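PDB 2BR4: cephalosporin hydroxylase CMCI from Streptomyces clavuligerus, which takes part in cephamycin biosynthesis, binds S-adenosylmethionine and magnesium, and probably acts in the hydroxylation or methylation steps that modify the cephalosporin nucleus. Local coordinates for residues E[83-88]-E[156-161]; E[109-114]-E[131-136]; E[188-193]-E[223-228]. The protein carries 1 engineered substitution. All coordinates share one frame; numbering follows the deposited sequence.

Contact 1: residues E[83-88]-E[156-161]; sequences RTIVEL and IFIDDA. With SAM (S-adenosylmethionine), chain V.
The ring of Phe-157 meets Val-86 and Leu-88 obliquely. CD1 of Phe-157 lies 3.8 Å from CB of Val-86, and its CE2 lies 3.7 Å from CD1 of Leu-88. The ring of Phe-183, on the next strand of the sheet, meets Phe-157 with its plane turned by only about 15°. The two segments are adjacent parallel strands in the central sheet of a Rossmann-like, class I methyltransferase fold. With CG of Phe-157 anti to its own N (chi1 -169°), the ring swings back toward strand 84-88. With the ring cut back to an alanine, a gap would probably open beside Phe-183, and Val-86 and Leu-88 would lose their aromatic neighbour.

The backbone of Val-86 bonds on both sides of Phe-157: its N donates to Ile-156 O, and its O accepts from Ile-158 N. On the other face, Ile-85, Ile-156 and Ile-158 pack under helices 67-80 and 94-105.

At the C-terminal ends the chemistry turns polar. The carboxylates of Glu-87 and Asp-160 stand with planes 48° apart, OE1 of Glu-87 being 3.0 Å from OD2 of Asp-160. Both make salt bridges to Lys-65, which probably offsets their like charge. Asp-160 also belongs to the magnesium site with Asp-187. Glu-87 OE2 takes a weak bond from the amino N of S-adenosylmethionine, and Ala-161 CB lies 3.8 Å from C4 of its adenine. Asp-159 OD1 is hydrogen-bonded to Thr-165 OG1. Its other oxygen makes an Asx turn: Ala-161 N donates to Asp-159 OD2 at 3.2 Å, from above the carboxylate plane.

Contact 2: residues E[109-114]-E[131-136]; sequences DCQVIG and NITLHQ
Val-112, Gly-114, Thr-133 and their neighbours join two parallel strands through four backbone hydrogen bonds. Val-112 N donates to Asn-131 O, and Val-112 O accepts from Thr-133 N at 2.9 Å. Gly-114 then repeats the pattern, giving its N to Thr-133 O and receiving His-135 N at its own O. The last of these bonds is nearly straight, with 171° at the hydrogen. CA-H...O contacts from Ile-132, Ile-113 and Leu-134 lie beside them.

One water adds a polar bridge at the start of the pair. It donates to Gln-111 OE1 at 2.8 Å and to Val-112 O at 3.0 Å, and it also bonds to Thr-133 OG1. The amides of Gln-111 and Asn-131 lie close, their planes 40° apart. NE2 of Gln-111 is 2.8 Å from OD1 of Asn-131, but the angle is poor for a hydrogen bond. The bend of Gln-111 at chi2 (-67°) folds its amide over toward Asn-131.

Apolar contact is sparse. CG2 of Ile-113 meets the edge of the His-135 ring in its plane, 3.6 Å from CD2.

Strand 132-136 is outermost at this end of the sheet within the chain. Strand 111-116 lies between it and strand 84-88. Helix 94-105 covers the face of Val-112 and Ile-132, while Met-151 and Leu-148 meet Ile-113 and His-135 on the other.

Contact 3: residues E[188-193]-E[223-228]; sequences MIPYWY and QLDRGV. With P4C (O-acetaldehydyl-hexaethylene glycol), chain J.
Ile-189 presses its CG2 and CD1 branches against the turn at Arg-226. CG2 lies over the backbone, 3.6 Å from Asp-225 O, and CD1 runs on to 3.9 Å from CA of Gly-227. The lack of a side chain at Gly-227 lets that methyl come close to the backbone. Pro-190 crosses Asp-225 and Arg-226 obliquely. Its CB lies 3.7 Å from NH2 of the Arg-226 guanidinium, while its CG lies 4.1 Å from CB of Asp-225.

Asp-225 and Arg-226 are turned toward each other as a salt bridge between chain neighbours. The carboxylate sits at the edge of the guanidinium, in its plane. Both bonds are weak: Arg-226 NE to Asp-225 OD1 and Arg-226 NH2 to Asp-225 OD2 are each 3.4 Å. The arginine chain bends at chi3 (-76°), which brings its flat end back to Asp-225.

In the class I methyltransferase fold, segment 223-228 is the end of the loop that joins the two antiparallel strands 212-214 and 228-230. It packs here on the start of helix 189-195, just after strand 182-185. A water spans the two segments, donating to Asp-225 O and weakly accepting from Ile-189 N.

Trp-41 of a second subunit packs on Ile-189 and meets Tyr-193 edge-to-face. Away from the loop, Met-188 lays its CB over the centre of the Trp-192 ring. Tyr-191 offers a ring face to C14 of the bound glycol chain, and Met-188 CE lies 3.4 Å from its C17.

Overall arrangement
Contacts 1 and 2 belong to one sheet. Strands 84-88 and 111-116 are neighbours in it, and probable backbone hydrogen bonds join Ile-85 and Glu-87 to Ile-113. Along the chain, contact 2 is nested inside the loop closed by contact 1. Contact 1 is fully buried and ends in the cofactor and magnesium sites. Contact 2, at the sheet's edge, is partly exposed and relies on backbone bonds and water. Contact 3 lies on the opposite side of the chain's centre from contact 2, about 25 Å away between centres. It joins a helix to a loop by side-chain packing and one water, and other subunits reach it.

Contact 1: residues E[83-88]-E[156-161]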
loop_
_atom_site.group_PDB
_atom_site.type_symbol
_atom_site.label_atom_id
_atom_site.label_comp_id
_atom_site.label_asym_id
_atom_site.label_seq_id
_atom_site.Cartn_x
_atom_site.Cartn_y
_atom_site.Cartn_z
ATOM N N ARG E 83 -22.487 -19.385 -29.747
ATOM C CA ARG E 83 -22.374 -20.561 -30.599
ATOM C C ARG E 83 -20.971 -20.698 -31.235
ATOM O O ARG E 83 -20.643 -21.728 -31.816
ATOM C CB ARG E 83 -23.451 -20.496 -31.690
ATOM C CG ARG E 83 -24.896 -20.414 -31.145
ATOM C CD ARG E 83 -25.590 -21.768 -30.952
ATOM N NE ARG E 83 -25.349 -22.671 -32.080
ATOM C CZ ARG E 83 -25.915 -22.561 -33.287
ATOM N NH1 ARG E 83 -26.788 -21.591 -33.552
ATOM N NH2 ARG E 83 -25.607 -23.436 -34.243
ATOM N N THR E 84 -20.154 -19.655 -31.135
ATOM C CA THR E 84 -18.788 -19.689 -31.655
ATOM C C THR E 84 -17.875 -18.880 -30.751
ATOM O O THR E 84 -18.212 -17.761 -30.365
ATOM C CB THR E 84 -18.715 -19.112 -33.097
ATOM O OG1 THR E 84 -19.556 -19.861 -33.989
ATOM C CG2 THR E 84 -17.318 -19.302 -33.684
ATOM N N ILE E 85 -16.722 -19.454 -30.417
ATOM C CA ILE E 85 -15.663 -18.752 -29.700
ATOM C C ILE E 85 -14.375 -18.931 -30.491
ATOM O O ILE E 85 -13.875 -20.044 -30.600
ATOM C CB ILE E 85 -15.481 -19.322 -28.277
ATOM C CG1 ILE E 85 -16.718 -19.050 -27.426
ATOM C CG2 ILE E 85 -14.244 -18.715 -27.599
ATOM C CD1 ILE E 85 -16.820 -19.937 -26.201
ATOM N N VAL E 86 -13.861 -17.842 -31.058
ATOM C CA VAL E 86 -12.570 -17.846 -31.738
ATOM C C VAL E 86 -11.486 -17.437 -30.744
ATOM O O VAL E 86 -11.714 -16.606 -29.863
ATOM C CB VAL E 86 -12.544 -16.873 -32.948
ATOM C CG1 VAL E 86 -11.293 -17.090 -33.786
ATOM C CG2 VAL E 86 -13.779 -17.037 -33.820
ATOM N N GLU E 87 -10.304 -18.028 -30.888
ATOM C CA GLU E 87 -9.176 -17.729 -30.022
ATOM C C GLU E 87 -7.937 -17.563 -30.878
ATOM O O GLU E 87 -7.315 -18.543 -31.249
ATOM C CB GLU E 87 -8.957 -18.845 -28.989
ATOM C CG GLU E 87 -9.413 -18.503 -27.576
ATOM C CD GLU E 87 -8.392 -17.695 -26.803
ATOM O OE1 GLU E 87 -7.878 -16.695 -27.348
ATOM O OE2 GLU E 87 -8.104 -18.049 -25.643
ATOM N N LEU E 88 -7.613 -16.317 -31.218
ATOM C CA LEU E 88 -6.321 -15.983 -31.822
ATOM C C LEU E 88 -5.223 -16.333 -30.836
ATOM O O LEU E 88 -5.338 -16.012 -29.666
ATOM C CB LEU E 88 -6.249 -14.490 -32.148
ATOM C CG LEU E 88 -6.576 -14.074 -33.579
ATOM C CD1 LEU E 88 -6.404 -12.568 -33.741
ATOM C CD2 LEU E 88 -5.676 -14.814 -34.537
ATOM N N ILE E 156 -17.720 -14.830 -29.974
ATOM C CA ILE E 156 -16.729 -14.143 -29.141
ATOM C C ILE E 156 -15.357 -14.342 -29.780
ATOM O O ILE E 156 -14.895 -15.465 -29.936
ATOM C CB ILE E 156 -16.738 -14.680 -27.697
ATOM C CG1 ILE E 156 -18.099 -14.423 -27.038
ATOM C CG2 ILE E 156 -15.623 -14.022 -26.871
ATOM C CD1 ILE E 156 -18.297 -15.133 -25.718
ATOM N N PHE E 157 -14.725 -13.235 -30.152
ATOM C CA PHE E 157 -13.443 -13.241 -30.830
ATOM C C PHE E 157 -12.419 -12.690 -29.844
ATOM O O PHE E 157 -12.558 -11.557 -29.379
ATOM C CB PHE E 157 -13.525 -12.353 -32.081
ATOM C CG PHE E 157 -12.349 -12.484 -33.008
ATOM C CD1 PHE E 157 -12.417 -13.303 -34.127
ATOM C CD2 PHE E 157 -11.176 -11.780 -32.769
ATOM C CE1 PHE E 157 -11.325 -13.420 -34.989
ATOM C CE2 PHE E 157 -10.086 -11.889 -33.627
ATOM C CZ PHE E 157 -10.159 -12.708 -34.736
ATOM N N ILE E 158 -11.398 -13.493 -29.541
ATOM C CA ILE E 158 -10.409 -13.167 -28.512
ATOM C C ILE E 158 -9.010 -13.040 -29.115
ATOM O O ILE E 158 -8.466 -14.002 -29.656
ATOM C CB ILE E 158 -10.391 -14.264 -27.418
ATOM C CG1 ILE E 158 -11.789 -14.478 -26.837
ATOM C CG2 ILE E 158 -9.433 -13.888 -26.302
ATOM C CD1 ILE E 158 -11.928 -15.752 -26.014
ATOM N N ASP E 159 -8.430 -11.849 -29.017
ATOM C CA ASP E 159 -7.037 -11.650 -29.387
ATOM C C ASP E 159 -6.082 -12.048 -28.262
ATOM O O ASP E 159 -5.998 -11.379 -27.231
ATOM C CB ASP E 159 -6.777 -10.198 -29.774
ATOM C CG ASP E 159 -5.393 -10.006 -30.353
ATOM O OD1 ASP E 159 -4.883 -8.860 -30.359
ATOM O OD2 ASP E 159 -4.740 -10.963 -30.828
ATOM N N ASP E 160 -5.357 -13.139 -28.475
ATOM C CA ASP E 160 -4.313 -13.573 -27.549
ATOM C C ASP E 160 -2.959 -13.719 -28.234
ATOM O O ASP E 160 -2.078 -14.377 -27.707
ATOM C CB ASP E 160 -4.710 -14.887 -26.890
ATOM C CG ASP E 160 -5.339 -14.684 -25.545
ATOM O OD1 ASP E 160 -4.668 -14.113 -24.650
ATOM O OD2 ASP E 160 -6.504 -15.072 -25.303
ATOM N N ALA E 161 -2.807 -13.091 -29.398
ATOM C CA ALA E 161 -1.557 -13.083 -30.159
ATOM C C ALA E 161 -0.947 -11.673 -30.260
ATOM O O ALA E 161 0.272 -11.520 -30.392
ATOM C CB ALA E 161 -1.801 -13.649 -31.556
HETATM N N SAM V . -4.988 -19.275 -25.868
HETATM C CA SAM V . -3.902 -19.242 -24.895
HETATM C C SAM V . -4.441 -19.413 -23.475
HETATM O O SAM V . -5.059 -18.510 -22.911
HETATM O OXT SAM V . -4.283 -20.462 -22.844
HETATM C CB SAM V . -3.131 -17.927 -25.025
HETATM C CG SAM V . -2.158 -17.851 -26.211
HETATM S SD SAM V . -0.451 -17.415 -25.756
HETATM C CE SAM V . -0.738 -15.887 -24.827
HETATM C "C5'" SAM V . 0.255 -16.664 -27.247
HETATM C "C4'" SAM V . 0.240 -17.528 -28.499
HETATM O "O4'" SAM V . 0.144 -16.668 -29.617
HETATM C "C3'" SAM V . 1.508 -18.358 -28.678
HETATM O "O3'" SAM V . 1.178 -19.712 -28.872
HETATM C "C2'" SAM V . 2.195 -17.784 -29.905
HETATM O "O2'" SAM V . 2.775 -18.760 -30.743
HETATM C "C1'" SAM V . 1.058 -17.075 -30.619
HETATM N N9 SAM V . 1.536 -15.967 -31.477
HETATM C C8 SAM V . 2.445 -14.981 -31.177
HETATM N N7 SAM V . 2.586 -14.188 -32.265
HETATM C C5 SAM V . 1.783 -14.651 -33.256
HETATM C C6 SAM V . 1.532 -14.228 -34.564
HETATM N N6 SAM V . 2.140 -13.161 -35.074
HETATM N N1 SAM V . 0.633 -14.929 -35.343
HETATM C C2 SAM V . -0.013 -16.041 -34.845
HETATM N N3 SAM V . 0.232 -16.452 -33.552
HETATM C C4 SAM V . 1.117 -15.773 -32.771
#

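Contact 2: residues E[109-114]-E[131-136]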
loop_
_atom_site.group_PDB
_atom_site.type_symbol
_atom_site.label_atom_id
_atom_site.label_comp_id
_atom_site.label_asym_id
_atom_site.label_seq_id
_atom_site.Cartn_x
_atom_site.Cartn_y
_atom_site.Cartn_z
ATOM N N ASP E 109 -24.456 -25.243 -27.365
ATOM C CA ASP E 109 -23.819 -25.833 -28.536
ATOM C C ASP E 109 -22.857 -24.812 -29.132
ATOM O O ASP E 109 -23.261 -23.954 -29.925
ATOM C CB ASP E 109 -24.853 -26.262 -29.575
ATOM C CG ASP E 109 -24.216 -26.873 -30.824
ATOM O OD1 ASP E 109 -23.147 -27.525 -30.716
ATOM O OD2 ASP E 109 -24.720 -26.751 -31.966
ATOM N N CYS E 110 -21.586 -24.911 -28.742
ATOM C CA CYS E 110 -20.576 -23.933 -29.128
ATOM C C CYS E 110 -19.359 -24.598 -29.756
ATOM O O CYS E 110 -18.791 -25.518 -29.188
ATOM C CB CYS E 110 -20.137 -23.116 -27.909
ATOM S SG CYS E 110 -19.084 -21.704 -28.319
ATOM N N GLN E 111 -18.984 -24.123 -30.939
ATOM C CA GLN E 111 -17.744 -24.513 -31.596
ATOM C C GLN E 111 -16.620 -23.599 -31.120
ATOM O O GLN E 111 -16.835 -22.420 -30.872
ATOM C CB GLN E 111 -17.887 -24.395 -33.117
ATOM C CG GLN E 111 -18.896 -25.347 -33.733
ATOM C CD GLN E 111 -18.469 -26.802 -33.639
ATOM O OE1 GLN E 111 -17.346 -27.153 -34.010
ATOM N NE2 GLN E 111 -19.365 -27.650 -33.147
ATOM N N VAL E 112 -15.417 -24.151 -31.006
ATOM C CA VAL E 112 -14.260 -23.404 -30.531
ATOM C C VAL E 112 -13.174 -23.494 -31.595
ATOM O O VAL E 112 -12.863 -24.576 -32.075
ATOM C CB VAL E 112 -13.765 -23.946 -29.171
ATOM C CG1 VAL E 112 -12.496 -23.239 -28.712
ATOM C CG2 VAL E 112 -14.851 -23.785 -28.131
ATOM N N ILE E 113 -12.606 -22.351 -31.964
ATOM C CA ILE E 113 -11.698 -22.270 -33.092
ATOM C C ILE E 113 -10.406 -21.598 -32.657
ATOM O O ILE E 113 -10.380 -20.399 -32.436
ATOM C CB ILE E 113 -12.354 -21.462 -34.237
ATOM C CG1 ILE E 113 -13.826 -21.870 -34.405
ATOM C CG2 ILE E 113 -11.557 -21.640 -35.527
ATOM C CD1 ILE E 113 -14.466 -21.426 -35.716
ATOM N N GLY E 114 -9.339 -22.370 -32.523
ATOM C CA GLY E 114 -8.033 -21.815 -32.235
ATOM C C GLY E 114 -7.262 -21.542 -33.511
ATOM O O GLY E 114 -7.200 -22.402 -34.389
ATOM N N ASN E 131 -15.796 -30.578 -31.059
ATOM C CA ASN E 131 -16.192 -29.176 -31.173
ATOM C C ASN E 131 -15.002 -28.218 -31.050
ATOM O O ASN E 131 -15.148 -27.096 -30.580
ATOM C CB ASN E 131 -17.279 -28.827 -30.137
ATOM C CG ASN E 131 -18.658 -29.305 -30.547
ATOM O OD1 ASN E 131 -19.618 -28.532 -30.545
ATOM N ND2 ASN E 131 -18.767 -30.580 -30.890
ATOM N N ILE E 132 -13.828 -28.672 -31.473
ATOM C CA ILE E 132 -12.639 -27.831 -31.497
ATOM C C ILE E 132 -11.980 -27.957 -32.866
ATOM O O ILE E 132 -11.754 -29.062 -33.357
ATOM C CB ILE E 132 -11.636 -28.217 -30.377
ATOM C CG1 ILE E 132 -12.274 -28.077 -28.994
ATOM C CG2 ILE E 132 -10.379 -27.333 -30.450
ATOM C CD1 ILE E 132 -11.393 -28.585 -27.862
ATOM N N THR E 133 -11.657 -26.815 -33.464
ATOM C CA THR E 133 -11.044 -26.764 -34.785
ATOM C C THR E 133 -9.773 -25.934 -34.731
ATOM O O THR E 133 -9.769 -24.844 -34.179
ATOM C CB THR E 133 -12.029 -26.158 -35.788
ATOM O OG1 THR E 133 -13.296 -26.813 -35.663
ATOM C CG2 THR E 133 -11.607 -26.449 -37.225
ATOM N N LEU E 134 -8.701 -26.464 -35.307
ATOM C CA LEU E 134 -7.404 -25.791 -35.330
ATOM C C LEU E 134 -7.071 -25.371 -36.759
ATOM O O LEU E 134 -7.102 -26.198 -37.671
ATOM C CB LEU E 134 -6.310 -26.732 -34.797
ATOM C CG LEU E 134 -5.880 -26.663 -33.322
ATOM C CD1 LEU E 134 -7.002 -26.234 -32.384
ATOM C CD2 LEU E 134 -5.292 -28.004 -32.870
ATOM N N HIS E 135 -6.777 -24.083 -36.943
ATOM C CA HIS E 135 -6.254 -23.550 -38.200
ATOM C C HIS E 135 -4.850 -23.007 -37.966
ATOM O O HIS E 135 -4.626 -22.274 -37.008
ATOM C CB HIS E 135 -7.140 -22.417 -38.727
ATOM C CG HIS E 135 -8.520 -22.850 -39.111
ATOM N ND1 HIS E 135 -8.813 -23.397 -40.342
ATOM C CD2 HIS E 135 -9.692 -22.802 -38.433
ATOM C CE1 HIS E 135 -10.105 -23.675 -40.402
ATOM N NE2 HIS E 135 -10.661 -23.321 -39.256
ATOM N N GLN E 136 -3.907 -23.362 -38.839
ATOM C CA GLN E 136 -2.536 -22.857 -38.739
ATOM C C GLN E 136 -2.263 -21.752 -39.763
ATOM O O GLN E 136 -2.317 -21.985 -40.964
ATOM C CB GLN E 136 -1.513 -23.978 -38.916
ATOM C CG GLN E 136 -0.078 -23.543 -38.610
ATOM C CD GLN E 136 0.861 -24.713 -38.422
ATOM O OE1 GLN E 136 1.679 -24.719 -37.500
ATOM N NE2 GLN E 136 0.747 -25.713 -39.298
HETATM O O HOH W 1 -14.950 -25.767 -33.908
#

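Contact 3: residues E[188-193]-E[223-228]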
loop_
_atom_site.group_PDB
_atom_site.type_symbol
_atom_site.label_atom_id
_atom_site.label_comp_id
_atom_site.label_asym_id
_atom_site.label_seq_id
_atom_site.Cartn_x
_atom_site.Cartn_y
_atom_site.Cartn_z
ATOM N N MET E 188 -2.961 -6.439 -23.542
ATOM C CA MET E 188 -2.175 -5.407 -24.213
ATOM C C MET E 188 -2.646 -3.972 -24.007
ATOM O O MET E 188 -1.831 -3.054 -24.066
ATOM C CB MET E 188 -2.140 -5.679 -25.715
ATOM C CG MET E 188 -1.522 -6.991 -26.086
ATOM S SD MET E 188 0.270 -7.055 -25.822
ATOM C CE MET E 188 0.317 -7.819 -24.272
ATOM N N ILE E 189 -3.940 -3.763 -23.797
ATOM C CA ILE E 189 -4.478 -2.397 -23.822
ATOM C C ILE E 189 -3.783 -1.446 -22.841
ATOM O O ILE E 189 -3.395 -0.362 -23.245
ATOM C CB ILE E 189 -6.033 -2.381 -23.656
ATOM C CG1 ILE E 189 -6.706 -2.108 -25.008
ATOM C CG2 ILE E 189 -6.485 -1.308 -22.674
ATOM C CD1 ILE E 189 -7.404 -3.279 -25.588
ATOM N N PRO E 190 -3.615 -1.833 -21.576
ATOM C CA PRO E 190 -2.915 -0.978 -20.603
ATOM C C PRO E 190 -1.516 -0.578 -21.054
ATOM O O PRO E 190 -1.143 0.572 -20.870
ATOM C CB PRO E 190 -2.835 -1.862 -19.355
ATOM C CG PRO E 190 -3.980 -2.802 -19.496
ATOM C CD PRO E 190 -4.073 -3.090 -20.963
ATOM N N TYR E 191 -0.773 -1.515 -21.635
ATOM C CA TYR E 191 0.580 -1.257 -22.131
ATOM C C TYR E 191 0.616 -0.377 -23.369
ATOM O O TYR E 191 1.479 0.480 -23.491
ATOM C CB TYR E 191 1.301 -2.564 -22.443
ATOM C CG TYR E 191 1.524 -3.419 -21.232
ATOM C CD1 TYR E 191 0.644 -4.450 -20.925
ATOM C CD2 TYR E 191 2.604 -3.192 -20.384
ATOM C CE1 TYR E 191 0.829 -5.237 -19.812
ATOM C CE2 TYR E 191 2.800 -3.982 -19.263
ATOM C CZ TYR E 191 1.905 -5.001 -18.988
ATOM O OH TYR E 191 2.077 -5.798 -17.889
ATOM N N TRP E 192 -0.308 -0.597 -24.291
ATOM C CA TRP E 192 -0.403 0.227 -25.488
ATOM C C TRP E 192 -0.784 1.676 -25.158
ATOM O O TRP E 192 -0.315 2.593 -25.818
ATOM C CB TRP E 192 -1.411 -0.372 -26.480
ATOM C CG TRP E 192 -0.902 -1.569 -27.243
ATOM C CD1 TRP E 192 0.402 -1.948 -27.428
ATOM C CD2 TRP E 192 -1.695 -2.536 -27.938
ATOM N NE1 TRP E 192 0.459 -3.088 -28.191
ATOM C CE2 TRP E 192 -0.815 -3.472 -28.513
ATOM C CE3 TRP E 192 -3.070 -2.710 -28.127
ATOM C CZ2 TRP E 192 -1.260 -4.559 -29.257
ATOM C CZ3 TRP E 192 -3.510 -3.791 -28.870
ATOM C CH2 TRP E 192 -2.607 -4.702 -29.424
ATOM N N TYR E 193 -1.626 1.882 -24.147
ATOM C CA TYR E 193 -2.003 3.239 -23.731
ATOM C C TYR E 193 -0.838 3.952 -23.036
ATOM O O TYR E 193 -0.729 5.179 -23.097
ATOM C CB TYR E 193 -3.223 3.219 -22.793
ATOM C CG TYR E 193 -3.624 4.600 -22.302
ATOM C CD1 TYR E 193 -4.194 5.529 -23.177
ATOM C CD2 TYR E 193 -3.409 4.989 -20.979
ATOM C CE1 TYR E 193 -4.557 6.803 -22.749
ATOM C CE2 TYR E 193 -3.767 6.260 -20.536
ATOM C CZ TYR E 193 -4.342 7.168 -21.428
ATOM O OH TYR E 193 -4.704 8.440 -21.017
ATOM N N GLN E 223 -6.261 -9.102 -16.632
ATOM C CA GLN E 223 -5.867 -9.501 -17.987
ATOM C C GLN E 223 -6.812 -8.890 -19.020
ATOM O O GLN E 223 -6.400 -8.575 -20.131
ATOM C CB GLN E 223 -5.863 -11.022 -18.149
ATOM C CG GLN E 223 -4.716 -11.755 -17.445
ATOM C CD GLN E 223 -4.906 -13.265 -17.466
ATOM O OE1 GLN E 223 -5.959 -13.779 -17.064
ATOM N NE2 GLN E 223 -3.910 -13.977 -17.965
ATOM N N LEU E 224 -8.083 -8.733 -18.659
ATOM C CA LEU E 224 -9.082 -8.198 -19.580
ATOM C C LEU E 224 -9.211 -6.685 -19.442
ATOM O O LEU E 224 -9.975 -6.063 -20.164
ATOM C CB LEU E 224 -10.433 -8.863 -19.331
ATOM C CG LEU E 224 -10.441 -10.399 -19.341
ATOM C CD1 LEU E 224 -11.785 -10.906 -18.872
ATOM C CD2 LEU E 224 -10.114 -10.947 -20.725
ATOM N N ASP E 225 -8.437 -6.110 -18.524
ATOM C CA ASP E 225 -8.482 -4.691 -18.185
ATOM C C ASP E 225 -8.733 -3.756 -19.377
ATOM O O ASP E 225 -7.908 -3.643 -20.279
ATOM C CB ASP E 225 -7.169 -4.302 -17.483
ATOM C CG ASP E 225 -7.273 -3.006 -16.716
ATOM O OD1 ASP E 225 -8.389 -2.471 -16.615
ATOM O OD2 ASP E 225 -6.293 -2.453 -16.173
ATOM N N ARG E 226 -9.881 -3.086 -19.349
ATOM C CA ARG E 226 -10.305 -2.133 -20.382
ATOM C C ARG E 226 -10.126 -2.660 -21.813
ATOM O O ARG E 226 -9.666 -1.942 -22.695
ATOM C CB ARG E 226 -9.576 -0.791 -20.208
ATOM C CG ARG E 226 -9.804 -0.104 -18.860
ATOM C CD ARG E 226 -8.765 0.964 -18.544
ATOM N NE ARG E 226 -7.485 0.384 -18.124
ATOM C CZ ARG E 226 -6.322 1.042 -18.070
ATOM N NH1 ARG E 226 -6.240 2.327 -18.412
ATOM N NH2 ARG E 226 -5.227 0.404 -17.660
ATOM N N GLY E 227 -10.514 -3.911 -22.033
ATOM C CA GLY E 227 -10.355 -4.553 -23.328
ATOM C C GLY E 227 -11.480 -5.494 -23.724
ATOM O O GLY E 227 -11.317 -6.298 -24.632
ATOM N N VAL E 228 -12.622 -5.401 -23.053
ATOM C CA VAL E 228 -13.786 -6.194 -23.414
ATOM C C VAL E 228 -14.696 -5.300 -24.236
ATOM O O VAL E 228 -15.422 -4.481 -23.687
ATOM C CB VAL E 228 -14.522 -6.726 -22.165
ATOM C CG1 VAL E 228 -15.804 -7.479 -22.549
ATOM C CG2 VAL E 228 -13.607 -7.623 -21.366
HETATM O O1 P4C J . 13.382 -0.097 -25.166
HETATM C C2 P4C J . 12.974 -1.404 -25.302
HETATM C C3 P4C J . 11.925 -1.984 -24.748
HETATM O O4 P4C J . 11.790 -3.406 -24.970
HETATM C C5 P4C J . 10.885 -4.243 -24.231
HETATM C C6 P4C J . 10.834 -3.939 -22.735
HETATM O O7 P4C J . 9.888 -4.799 -22.100
HETATM C C8 P4C J . 9.707 -4.492 -20.716
HETATM C C9 P4C J . 8.384 -3.765 -20.495
HETATM O O10 P4C J . 7.269 -4.631 -20.727
HETATM C C11 P4C J . 6.937 -5.502 -19.645
HETATM C C12 P4C J . 5.466 -5.890 -19.735
HETATM O O13 P4C J . 5.271 -7.214 -20.238
HETATM C C14 P4C J . 3.879 -7.510 -20.377
HETATM C C15 P4C J . 3.660 -8.845 -21.074
HETATM O O16 P4C J . 3.184 -8.665 -22.414
HETATM C C17 P4C J . 2.668 -9.855 -23.026
HETATM C C18 P4C J . 2.978 -9.843 -24.525
HETATM O O19 P4C J . 3.356 -11.128 -25.048
HETATM C C20 P4C J . 2.630 -12.216 -24.778
HETATM C C21 P4C J . 1.908 -13.058 -24.345
HETATM O O22 P4C J . 1.391 -13.947 -23.810
HETATM O O HOH W 2 -6.291 -5.570 -22.158
#